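Local coordinates for chromosome-partitioning protein ParB (Caulobacter vibrioides NA1000, PDB 6S6H) that binds the centromeric parS site through a helix-turn-helix domain and takes part in chromosome partition, at a contact of chain A with DNA. Numbering follows the deposited sequence.

A contact of chain A with DNA. Residues 48, 50-51, 54. With nucleotides of chain C; nucleotides of chain B.
The phosphate oxygen OP2 of DA14 in chain B is gripped twice by Ser48, by the backbone N and by the hydroxyl OG, the latter at 2.8 Å. A chi1 of 70° folds the hydroxyl back over the main chain, where it points to the same phosphate oxygen as the N-H. OG also accepts from the backbone N of His51 at 3.1 Å, capping the start of helix 49-57; a small serine can be both helix cap and phosphate clamp. His51 adds CB beside OP2, its ring directed away from the bases.

Helix 49-57 is the recognition helix of the ParB helix-turn-helix domain and lies in the major groove. From it Asn54 reads the opposite strand: ND2 donates to O4 of DT6 in chain C at 2.9 Å, the acceptor 12° out of the amide plane. An amide suits this place because its NH2 can donate to O4 and still face a water: ND2 lies 2.8 Å from water 1, which reaches N7 of DA14. The amide carbon CG packs 3.8 Å from the methyl C7 of DT5, which may add a shape-based preference for thymine at DT5, beside the polar contact with DT6.

Ser50, whose short side chain probably lets the helix come close to the bases, receives a weak bond from N6 of DA15, the adenine paired with DT6. Its OG stands 2.7 Å from water 2, which in turn lies 3.3 Å from N7 of DA15.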
ATOM      1  N   SER A  48      -1.483 -14.539  -7.367  1.00 43.02           N
ATOM      2  CA  SER A  48      -0.554 -15.668  -7.624  1.00 42.53           C
ATOM      3  C   SER A  48      -1.071 -16.935  -6.933  1.00 42.16           C
ATOM      4  O   SER A  48      -1.822 -16.828  -5.942  1.00 41.05           O
ATOM      5  CB  SER A  48       0.840 -15.332  -7.171  1.00 41.96           C
ATOM      6  OG  SER A  48       0.912 -15.279  -5.753  1.00 40.61           O
ATOM      7  N   SER A  50       0.829 -19.074  -5.277  1.00 40.97           N
ATOM      8  CA  SER A  50       1.559 -19.146  -3.980  1.00 40.47           C
ATOM      9  C   SER A  50       0.861 -18.284  -2.917  1.00 39.47           C
ATOM     10  O   SER A  50       0.832 -18.710  -1.745  1.00 39.37           O
ATOM     11  CB  SER A  50       3.011 -18.766  -4.139  1.00 40.72           C
ATOM     12  OG  SER A  50       3.152 -17.460  -4.670  1.00 40.60           O
ATOM     13  N   HIS A  51       0.318 -17.126  -3.308  1.00 38.88           N
ATOM     14  CA  HIS A  51      -0.501 -16.239  -2.436  1.00 38.02           C
ATOM     15  C   HIS A  51      -1.697 -17.023  -1.887  1.00 36.90           C
ATOM     16  O   HIS A  51      -1.936 -16.952  -0.668  1.00 36.18           O
ATOM     17  CB  HIS A  51      -0.949 -14.980  -3.190  1.00 38.63           C
ATOM     18  CG  HIS A  51      -1.955 -14.167  -2.449  1.00 38.78           C
ATOM     19  ND1 HIS A  51      -1.617 -13.391  -1.362  1.00 39.38           N
ATOM     20  CD2 HIS A  51      -3.284 -14.018  -2.621  1.00 39.05           C
ATOM     21  CE1 HIS A  51      -2.696 -12.787  -0.901  1.00 39.37           C
ATOM     22  NE2 HIS A  51      -3.730 -13.154  -1.659  1.00 39.14           N
ATOM     23  N   ASN A  54      -0.285 -19.879   0.467  1.00 35.08           N
ATOM     24  CA  ASN A  54       0.276 -19.315   1.725  1.00 35.49           C
ATOM     25  C   ASN A  54      -0.872 -18.826   2.616  1.00 36.11           C
ATOM     26  O   ASN A  54      -0.784 -19.029   3.841  1.00 37.05           O
ATOM     27  CB  ASN A  54       1.310 -18.222   1.447  1.00 35.27           C
ATOM     28  CG  ASN A  54       2.670 -18.776   1.068  1.00 35.39           C
ATOM     29  OD1 ASN A  54       3.041 -19.870   1.485  1.00 35.05           O
ATOM     30  ND2 ASN A  54       3.430 -18.021   0.292  1.00 35.67           N
TER
ATOM     31  P    DT C   5       4.420 -26.575   4.471  1.00 42.31           P
ATOM     32  OP1  DT C   5       5.010 -27.446   5.522  1.00 43.55           O
ATOM     33  OP2  DT C   5       3.148 -25.856   4.748  1.00 41.74           O
ATOM     34  O5'  DT C   5       5.505 -25.502   4.016  1.00 41.60           O
ATOM     35  C5'  DT C   5       6.832 -25.930   3.683  1.00 42.66           C
ATOM     36  C4'  DT C   5       7.611 -24.828   3.004  1.00 42.43           C
ATOM     37  O4'  DT C   5       7.007 -24.437   1.758  1.00 41.13           O
ATOM     38  C3'  DT C   5       7.786 -23.527   3.792  1.00 42.27           C
ATOM     39  O3'  DT C   5       9.073 -23.548   4.418  1.00 43.87           O
ATOM     40  C2'  DT C   5       7.677 -22.437   2.733  1.00 40.96           C
ATOM     41  C1'  DT C   5       7.627 -23.215   1.427  1.00 41.14           C
ATOM     42  N1   DT C   5       6.870 -22.599   0.323  1.00 40.77           N
ATOM     43  C2   DT C   5       7.588 -22.031  -0.705  1.00 40.97           C
ATOM     44  O2   DT C   5       8.806 -21.990  -0.723  1.00 42.68           O
ATOM     45  N3   DT C   5       6.822 -21.499  -1.713  1.00 40.33           N
ATOM     46  C4   DT C   5       5.442 -21.476  -1.789  1.00 39.60           C
ATOM     47  O4   DT C   5       4.893 -20.960  -2.758  1.00 39.20           O
ATOM     48  C5   DT C   5       4.752 -22.087  -0.675  1.00 39.84           C
ATOM     49  C7   DT C   5       3.256 -22.107  -0.670  1.00 39.65           C
ATOM     50  C6   DT C   5       5.490 -22.616   0.309  1.00 40.71           C
ATOM     51  P    DT C   6       9.532 -22.360   5.393  1.00 44.88           P
ATOM     52  OP1  DT C   6      10.368 -22.946   6.471  1.00 46.33           O
ATOM     53  OP2  DT C   6       8.331 -21.555   5.751  1.00 42.64           O
ATOM     54  O5'  DT C   6      10.489 -21.496   4.454  1.00 43.74           O
ATOM     55  C5'  DT C   6      11.583 -22.112   3.754  1.00 44.34           C
ATOM     56  C4'  DT C   6      12.239 -21.115   2.828  1.00 43.81           C
ATOM     57  O4'  DT C   6      11.324 -20.763   1.762  1.00 42.41           O
ATOM     58  C3'  DT C   6      12.660 -19.799   3.489  1.00 43.56           C
ATOM     59  O3'  DT C   6      14.007 -19.499   3.115  1.00 44.19           O
ATOM     60  C2'  DT C   6      11.653 -18.786   2.969  1.00 41.77           C
ATOM     61  C1'  DT C   6      11.275 -19.352   1.611  1.00 41.22           C
ATOM     62  N1   DT C   6       9.923 -19.001   1.108  1.00 39.29           N
ATOM     63  C2   DT C   6       9.799 -18.591  -0.201  1.00 38.68           C
ATOM     64  O2   DT C   6      10.750 -18.467  -0.955  1.00 39.59           O
ATOM     65  N3   DT C   6       8.512 -18.311  -0.595  1.00 37.30           N
ATOM     66  C4   DT C   6       7.365 -18.413   0.170  1.00 36.46           C
ATOM     67  O4   DT C   6       6.275 -18.128  -0.319  1.00 35.05           O
ATOM     68  C5   DT C   6       7.568 -18.860   1.529  1.00 37.40           C
ATOM     69  C7   DT C   6       6.382 -18.997   2.431  1.00 37.07           C
ATOM     70  C6   DT C   6       8.818 -19.138   1.922  1.00 38.47           C
TER
ATOM     71  P    DA B  14       0.382 -11.667  -6.082  1.00 41.00           P
ATOM     72  OP1  DA B  14      -0.224 -11.158  -7.337  1.00 42.38           O
ATOM     73  OP2  DA B  14      -0.261 -12.804  -5.369  1.00 40.87           O
ATOM     74  O5'  DA B  14       1.898 -12.001  -6.424  1.00 41.93           O
ATOM     75  C5'  DA B  14       2.730 -10.987  -7.012  1.00 42.46           C
ATOM     76  C4'  DA B  14       4.114 -11.530  -7.282  1.00 43.18           C
ATOM     77  O4'  DA B  14       4.786 -11.839  -6.036  1.00 42.50           O
ATOM     78  C3'  DA B  14       4.155 -12.816  -8.100  1.00 43.99           C
ATOM     79  O3'  DA B  14       5.335 -12.750  -8.899  1.00 45.19           O
ATOM     80  C2'  DA B  14       4.259 -13.891  -7.037  1.00 43.66           C
ATOM     81  C1'  DA B  14       5.144 -13.209  -6.007  1.00 43.25           C
ATOM     82  N9   DA B  14       4.997 -13.674  -4.631  1.00 43.05           N
ATOM     83  C8   DA B  14       3.848 -14.021  -3.962  1.00 43.01           C
ATOM     84  N7   DA B  14       4.050 -14.372  -2.715  1.00 42.43           N
ATOM     85  C5   DA B  14       5.421 -14.237  -2.548  1.00 42.71           C
ATOM     86  C6   DA B  14       6.266 -14.460  -1.448  1.00 42.97           C
ATOM     87  N6   DA B  14       5.835 -14.880  -0.255  1.00 42.87           N
ATOM     88  N1   DA B  14       7.588 -14.236  -1.616  1.00 44.03           N
ATOM     89  C2   DA B  14       8.021 -13.817  -2.812  1.00 44.27           C
ATOM     90  N3   DA B  14       7.325 -13.573  -3.921  1.00 44.29           N
ATOM     91  C4   DA B  14       6.016 -13.804  -3.719  1.00 43.17           C
ATOM     92  P    DA B  15       5.509 -13.686 -10.165  1.00 47.09           P
ATOM     93  OP1  DA B  15       5.351 -12.848 -11.380  1.00 48.15           O
ATOM     94  OP2  DA B  15       4.650 -14.877  -9.984  1.00 47.29           O
ATOM     95  O5'  DA B  15       7.034 -14.125 -10.050  1.00 48.05           O
ATOM     96  C5'  DA B  15       8.073 -13.134  -9.929  1.00 48.41           C
ATOM     97  C4'  DA B  15       9.349 -13.757  -9.411  1.00 49.06           C
ATOM     98  O4'  DA B  15       9.166 -14.195  -8.045  1.00 47.39           O
ATOM     99  C3'  DA B  15       9.841 -14.983 -10.179  1.00 50.74           C
ATOM    100  O3'  DA B  15      11.272 -14.922 -10.233  1.00 52.99           O
ATOM    101  C2'  DA B  15       9.300 -16.144  -9.360  1.00 49.51           C
ATOM    102  C1'  DA B  15       9.358 -15.601  -7.940  1.00 47.54           C
ATOM    103  N9   DA B  15       8.346 -16.119  -7.018  1.00 45.91           N
ATOM    104  C8   DA B  15       7.016 -16.357  -7.264  1.00 44.79           C
ATOM    105  N7   DA B  15       6.356 -16.794  -6.220  1.00 43.83           N
ATOM    106  C5   DA B  15       7.311 -16.838  -5.215  1.00 43.82           C
ATOM    107  C6   DA B  15       7.244 -17.215  -3.863  1.00 43.30           C
ATOM    108  N6   DA B  15       6.129 -17.637  -3.267  1.00 42.33           N
ATOM    109  N1   DA B  15       8.380 -17.147  -3.135  1.00 44.22           N
ATOM    110  C2   DA B  15       9.500 -16.719  -3.733  1.00 44.51           C
ATOM    111  N3   DA B  15       9.687 -16.336  -4.994  1.00 45.03           N
ATOM    112  C4   DA B  15       8.540 -16.420  -5.691  1.00 44.85           C
ATOM    113  P    DA B  16      12.115 -16.004 -11.063  1.00 56.54           P
ATOM    114  OP1  DA B  16      13.364 -15.347 -11.524  1.00 57.59           O
ATOM    115  OP2  DA B  16      11.208 -16.661 -12.045  1.00 57.10           O
ATOM    116  O5'  DA B  16      12.484 -17.089  -9.957  1.00 55.12           O
ATOM    117  C5'  DA B  16      13.216 -16.718  -8.778  1.00 53.65           C
ATOM    118  C4'  DA B  16      13.535 -17.954  -7.973  1.00 53.22           C
ATOM    119  O4'  DA B  16      12.399 -18.288  -7.140  1.00 51.04           O
ATOM    120  C3'  DA B  16      13.825 -19.198  -8.820  1.00 54.44           C
ATOM    121  O3'  DA B  16      14.945 -19.915  -8.292  1.00 56.08           O
ATOM    122  C2'  DA B  16      12.535 -19.991  -8.740  1.00 53.19           C
ATOM    123  C1'  DA B  16      12.042 -19.644  -7.347  1.00 51.32           C
ATOM    124  N9   DA B  16      10.599 -19.769  -7.135  1.00 49.40           N
ATOM    125  C8   DA B  16       9.583 -19.628  -8.050  1.00 48.67           C
ATOM    126  N7   DA B  16       8.387 -19.801  -7.542  1.00 46.94           N
ATOM    127  C5   DA B  16       8.630 -20.066  -6.201  1.00 46.76           C
ATOM    128  C6   DA B  16       7.772 -20.339  -5.120  1.00 45.84           C
ATOM    129  N6   DA B  16       6.443 -20.386  -5.223  1.00 45.03           N
ATOM    130  N1   DA B  16       8.336 -20.563  -3.913  1.00 46.04           N
ATOM    131  C2   DA B  16       9.671 -20.509  -3.808  1.00 46.86           C
ATOM    132  N3   DA B  16      10.580 -20.265  -4.750  1.00 47.83           N
ATOM    133  C4   DA B  16       9.988 -20.051  -5.937  1.00 48.03           C
TER
HETATM  134  O   HOH W   1       2.722 -15.516  -0.600  1.00 34.30           O
HETATM  135  O   HOH W   2       3.462 -17.910  -7.322  1.00 45.66           O